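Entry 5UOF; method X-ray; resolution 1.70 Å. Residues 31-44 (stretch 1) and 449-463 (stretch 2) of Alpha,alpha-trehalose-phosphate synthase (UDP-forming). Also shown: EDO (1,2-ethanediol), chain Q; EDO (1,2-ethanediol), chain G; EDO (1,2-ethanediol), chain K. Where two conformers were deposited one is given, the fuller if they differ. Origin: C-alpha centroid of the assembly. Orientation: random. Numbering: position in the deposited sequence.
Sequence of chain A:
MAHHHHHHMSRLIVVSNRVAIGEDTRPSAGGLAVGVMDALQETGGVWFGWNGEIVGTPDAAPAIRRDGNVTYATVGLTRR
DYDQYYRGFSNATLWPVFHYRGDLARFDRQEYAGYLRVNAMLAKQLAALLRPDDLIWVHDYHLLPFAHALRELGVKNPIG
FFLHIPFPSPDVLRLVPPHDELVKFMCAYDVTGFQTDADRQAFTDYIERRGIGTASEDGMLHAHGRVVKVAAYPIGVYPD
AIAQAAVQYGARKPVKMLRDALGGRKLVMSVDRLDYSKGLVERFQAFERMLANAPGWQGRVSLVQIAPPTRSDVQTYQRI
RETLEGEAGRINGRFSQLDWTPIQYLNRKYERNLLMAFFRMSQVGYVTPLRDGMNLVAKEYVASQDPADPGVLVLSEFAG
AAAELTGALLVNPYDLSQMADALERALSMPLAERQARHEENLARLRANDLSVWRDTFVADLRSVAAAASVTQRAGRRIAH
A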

# COMPACT_ATOMS: atom_id res chain seq x y z
N GLY A 31 -1.73 27.34 -9.75
CA GLY A 31 -1.56 27.57 -8.33
C GLY A 31 -2.90 27.67 -7.61
O GLY A 31 -3.97 27.74 -8.21
N LEU A 32 -2.80 27.69 -6.28
CA LEU A 32 -4.01 27.77 -5.47
C LEU A 32 -4.70 29.12 -5.65
O LEU A 32 -5.93 29.20 -5.58
CB LEU A 32 -3.68 27.53 -4.00
CG LEU A 32 -4.86 27.48 -3.03
CD1 LEU A 32 -5.74 26.27 -3.30
CD2 LEU A 32 -4.37 27.46 -1.59
N ALA A 33 -3.92 30.17 -5.92
CA ALA A 33 -4.49 31.51 -6.04
C ALA A 33 -5.57 31.57 -7.12
O ALA A 33 -6.64 32.15 -6.90
CB ALA A 33 -3.38 32.52 -6.34
N VAL A 34 -5.31 30.98 -8.29
CA VAL A 34 -6.32 31.04 -9.34
C VAL A 34 -7.55 30.23 -8.94
O VAL A 34 -8.68 30.56 -9.33
CB VAL A 34 -5.73 30.60 -10.69
CG1 VAL A 34 -5.32 29.15 -10.65
CG2 VAL A 34 -6.73 30.83 -11.81
N GLY A 35 -7.37 29.19 -8.12
CA GLY A 35 -8.51 28.42 -7.66
C GLY A 35 -9.42 29.15 -6.68
O GLY A 35 -10.63 28.96 -6.71
N VAL A 36 -8.86 30.01 -5.83
CA VAL A 36 -9.64 30.59 -4.75
C VAL A 36 -9.85 32.09 -4.86
O VAL A 36 -10.63 32.65 -4.07
CB VAL A 36 -9.03 30.28 -3.37
CG1 VAL A 36 -8.94 28.76 -3.15
CG2 VAL A 36 -7.69 30.97 -3.22
N MET A 37 -9.17 32.78 -5.78
CA MET A 37 -9.17 34.24 -5.68
C MET A 37 -10.55 34.82 -5.95
O MET A 37 -10.97 35.77 -5.28
CB MET A 37 -8.13 34.84 -6.63
CG MET A 37 -7.92 36.34 -6.43
SD MET A 37 -7.49 36.80 -4.74
CE MET A 37 -5.91 35.98 -4.52
N ASP A 38 -11.28 34.26 -6.93
CA ASP A 38 -12.62 34.76 -7.23
C ASP A 38 -13.53 34.69 -6.00
O ASP A 38 -14.34 35.59 -5.78
CB ASP A 38 -13.24 33.98 -8.38
CG ASP A 38 -12.80 34.49 -9.74
OD1 ASP A 38 -11.98 35.43 -9.79
OD2 ASP A 38 -13.28 33.95 -10.76
N ALA A 39 -13.40 33.63 -5.20
CA ALA A 39 -14.21 33.50 -4.00
C ALA A 39 -13.75 34.46 -2.91
O ALA A 39 -14.57 35.04 -2.19
CB ALA A 39 -14.17 32.06 -3.49
N LEU A 40 -12.43 34.65 -2.77
CA LEU A 40 -11.95 35.63 -1.80
C LEU A 40 -12.39 37.04 -2.18
O LEU A 40 -12.84 37.82 -1.33
CB LEU A 40 -10.43 35.57 -1.68
CG LEU A 40 -9.86 34.32 -1.00
CD1 LEU A 40 -8.36 34.26 -1.20
CD2 LEU A 40 -10.21 34.31 0.49
N GLN A 41 -12.28 37.38 -3.47
CA GLN A 41 -12.69 38.71 -3.93
C GLN A 41 -14.18 38.93 -3.73
O GLN A 41 -14.61 40.00 -3.29
CB GLN A 41 -12.32 38.90 -5.40
CG GLN A 41 -10.85 39.08 -5.69
CD GLN A 41 -10.55 39.01 -7.18
OE1 GLN A 41 -9.45 39.35 -7.63
NE2 GLN A 41 -11.54 38.58 -7.96
N GLU A 42 -14.98 37.92 -4.05
CA GLU A 42 -16.43 38.04 -3.98
C GLU A 42 -16.91 38.24 -2.55
O GLU A 42 -17.85 39.01 -2.30
CB GLU A 42 -17.07 36.81 -4.61
CG GLU A 42 -18.57 36.69 -4.48
CD GLU A 42 -19.07 35.37 -5.04
OE1 GLU A 42 -18.28 34.69 -5.73
OE2 GLU A 42 -20.24 35.01 -4.79
N THR A 43 -16.28 37.55 -1.59
CA THR A 43 -16.70 37.58 -0.19
C THR A 43 -15.93 38.58 0.66
O THR A 43 -16.20 38.67 1.86
CB THR A 43 -16.57 36.19 0.44
OG1 THR A 43 -15.18 35.83 0.53
CG2 THR A 43 -17.31 35.15 -0.39
N GLY A 44 -14.97 39.31 0.09
CA GLY A 44 -14.14 40.19 0.90
C GLY A 44 -13.41 39.42 1.99
O GLY A 44 -13.38 39.84 3.15
C1 EDO Q . -18.66 31.53 -4.94
O1 EDO Q . -19.20 30.38 -5.60
C2 EDO Q . -17.16 31.63 -5.22
O2 EDO Q . -16.90 32.37 -6.42
C1 EDO G . -18.69 25.15 -15.27
O1 EDO G . -17.87 26.10 -15.97
C2 EDO G . -18.51 23.76 -15.88
O2 EDO G . -17.12 23.38 -15.87
C1 EDO K . -6.08 25.37 -7.83
O1 EDO K . -5.17 25.06 -8.89
C2 EDO K . -5.79 24.46 -6.64
O2 EDO K . -4.37 24.32 -6.47
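Stretch 2, residues 449-463: DLSVWRDTFVADLRS

Stretch 2 lies on stretch 1 as helix on helix. Residues 450-463 form a helix capped by Asp449, whose OD1 accepts from Ser451 N at 2.9 Å; it crosses helix 32-43 at -47°, both running the same general way, with axes 9.2 Å apart at closest approach.

Along stretch 1, Leu32 opens the contact: its CB points sideways, but CD1 reaches Trp453 CH2 at 3.8 Å. Val34 CG1 packs on Leu450 CD2, also at 3.8 Å. Gly35 is where the backbones come nearest, its CA 6.4 Å from Arg454 CA. An ideal CB here would lie 2.8 Å from Trp453 CZ3, a clash, so the bare glycine makes room for the indole. Stretch 1 is kinked, the N atoms of Asp38 and Ala39 lacking bonds to the preceding turn, and Gly35 O accepts instead from Arg454 NH1 at 3.1 Å, nearly straight at 170°. Val36 CG1 adds a 4.0 Å contact to Trp453 CH2.

Asp38 OD2 sits over the guanidinium face, 3.6 Å from Arg454 NH2: a salt bridge of charge alone, while a water donates to Asp38 OD2 at 3.2 Å and accepts a weak bond from Arg454 NH2 at 2.9 Å. Ala39 CB leaves space for Arg454 CD at 3.9 Å and Val458 CG2 at 4.3 Å. Finally, Arg462 NH2 lies 3.5 Å from Thr43 CG2.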

# COMPACT_ATOMS: atom_id res chain seq x y z
N ASP A 449 -14.53 22.38 -15.01
CA ASP A 449 -13.43 23.32 -14.99
C ASP A 449 -13.19 23.81 -13.56
O ASP A 449 -13.92 23.46 -12.63
CB ASP A 449 -13.66 24.46 -16.00
CG ASP A 449 -14.70 25.50 -15.56
OD1 ASP A 449 -15.07 25.61 -14.39
OD2 ASP A 449 -15.16 26.27 -16.44
N LEU A 450 -12.12 24.58 -13.38
CA LEU A 450 -11.67 24.93 -12.04
C LEU A 450 -12.76 25.62 -11.22
O LEU A 450 -12.76 25.53 -9.98
CB LEU A 450 -10.42 25.81 -12.13
CG LEU A 450 -9.74 26.27 -10.83
CD1 LEU A 450 -9.46 25.07 -9.92
CD2 LEU A 450 -8.43 26.98 -11.17
N SER A 451 -13.70 26.32 -11.88
CA SER A 451 -14.75 26.98 -11.13
C SER A 451 -15.69 25.99 -10.45
O SER A 451 -16.33 26.33 -9.45
CB SER A 451 -15.55 27.92 -12.03
OG SER A 451 -16.47 27.20 -12.83
N VAL A 452 -15.78 24.75 -10.96
CA VAL A 452 -16.65 23.76 -10.33
C VAL A 452 -16.11 23.39 -8.95
O VAL A 452 -16.87 23.35 -7.97
CB VAL A 452 -16.80 22.52 -11.24
CG1 VAL A 452 -17.68 21.46 -10.56
CG2 VAL A 452 -17.40 22.95 -12.59
N TRP A 453 -14.81 23.14 -8.84
CA TRP A 453 -14.19 22.90 -7.54
C TRP A 453 -14.48 24.02 -6.57
O TRP A 453 -14.99 23.81 -5.46
CB TRP A 453 -12.68 22.73 -7.73
CG TRP A 453 -11.85 22.57 -6.49
CD1 TRP A 453 -11.73 21.45 -5.72
CD2 TRP A 453 -10.96 23.54 -5.92
NE1 TRP A 453 -10.84 21.67 -4.68
CE2 TRP A 453 -10.34 22.94 -4.81
CE3 TRP A 453 -10.62 24.86 -6.25
CZ2 TRP A 453 -9.41 23.62 -4.02
CZ3 TRP A 453 -9.70 25.52 -5.47
CH2 TRP A 453 -9.11 24.90 -4.36
N ARG A 454 -14.18 25.25 -6.98
CA ARG A 454 -14.36 26.40 -6.11
C ARG A 454 -15.83 26.56 -5.72
O ARG A 454 -16.17 26.68 -4.53
CB ARG A 454 -13.84 27.65 -6.82
CG ARG A 454 -14.30 28.92 -6.18
CD ARG A 454 -13.65 30.13 -6.84
NE ARG A 454 -14.15 30.39 -8.18
CZ ARG A 454 -13.44 30.21 -9.29
NH1 ARG A 454 -12.19 29.75 -9.23
NH2 ARG A 454 -13.98 30.48 -10.46
N ASP A 455 -16.72 26.57 -6.71
CA ASP A 455 -18.12 26.91 -6.46
C ASP A 455 -18.83 25.84 -5.65
O ASP A 455 -19.63 26.17 -4.76
CB ASP A 455 -18.85 27.13 -7.79
CG ASP A 455 -18.44 28.43 -8.46
OD1 ASP A 455 -17.92 29.34 -7.78
OD2 ASP A 455 -18.65 28.53 -9.69
N THR A 456 -18.58 24.56 -5.94
CA THR A 456 -19.28 23.50 -5.22
C THR A 456 -18.78 23.38 -3.78
O THR A 456 -19.56 23.14 -2.86
CB THR A 456 -19.16 22.17 -5.96
OG1 THR A 456 -17.78 21.84 -6.11
CG2 THR A 456 -19.79 22.28 -7.35
N PHE A 457 -17.47 23.56 -3.57
CA PHE A 457 -16.97 23.47 -2.20
C PHE A 457 -17.49 24.63 -1.37
O PHE A 457 -17.98 24.43 -0.25
CB PHE A 457 -15.44 23.42 -2.17
CG PHE A 457 -14.89 22.93 -0.86
CD1 PHE A 457 -14.82 23.76 0.25
CD2 PHE A 457 -14.46 21.62 -0.72
CE1 PHE A 457 -14.34 23.31 1.46
CE2 PHE A 457 -13.97 21.15 0.49
CZ PHE A 457 -13.91 22.00 1.59
N VAL A 458 -17.42 25.85 -1.91
CA VAL A 458 -17.93 27.00 -1.16
C VAL A 458 -19.42 26.86 -0.90
O VAL A 458 -19.91 27.20 0.19
CB VAL A 458 -17.60 28.31 -1.92
CG1 VAL A 458 -18.34 29.49 -1.29
CG2 VAL A 458 -16.09 28.55 -1.91
N ALA A 459 -20.17 26.33 -1.87
CA ALA A 459 -21.60 26.11 -1.67
C ALA A 459 -21.87 25.12 -0.55
O ALA A 459 -22.83 25.27 0.21
CB ALA A 459 -22.26 25.63 -2.96
N ASP A 460 -21.03 24.08 -0.43
CA ASP A 460 -21.23 23.13 0.66
C ASP A 460 -20.92 23.76 2.01
O ASP A 460 -21.60 23.47 3.00
CB ASP A 460 -20.40 21.87 0.42
CG ASP A 460 -20.98 20.99 -0.69
OD1 ASP A 460 -22.11 21.27 -1.13
OD2 ASP A 460 -20.30 20.03 -1.13
N LEU A 461 -19.92 24.64 2.08
CA LEU A 461 -19.69 25.40 3.31
C LEU A 461 -20.89 26.27 3.64
O LEU A 461 -21.32 26.35 4.80
CB LEU A 461 -18.44 26.26 3.18
CG LEU A 461 -17.09 25.55 3.29
CD1 LEU A 461 -15.98 26.50 2.95
CD2 LEU A 461 -16.92 24.99 4.70
N ARG A 462 -21.45 26.94 2.64
CA ARG A 462 -22.63 27.76 2.89
C ARG A 462 -23.81 26.92 3.33
O ARG A 462 -24.63 27.37 4.14
CB ARG A 462 -22.96 28.58 1.65
CG ARG A 462 -21.94 29.66 1.38
CD ARG A 462 -22.17 30.40 0.08
NE ARG A 462 -21.24 31.51 -0.06
CZ ARG A 462 -20.87 32.05 -1.23
NH1 ARG A 462 -21.35 31.57 -2.37
NH2 ARG A 462 -20.00 33.05 -1.25
N SER A 463 -23.92 25.68 2.84
CA SER A 463 -25.00 24.80 3.27
C SER A 463 -24.86 24.44 4.75
O SER A 463 -25.87 24.32 5.46
CB SER A 463 -25.04 23.54 2.42
OG SER A 463 -25.54 23.84 1.13
O HOH W 1 -15.65 32.27 -12.07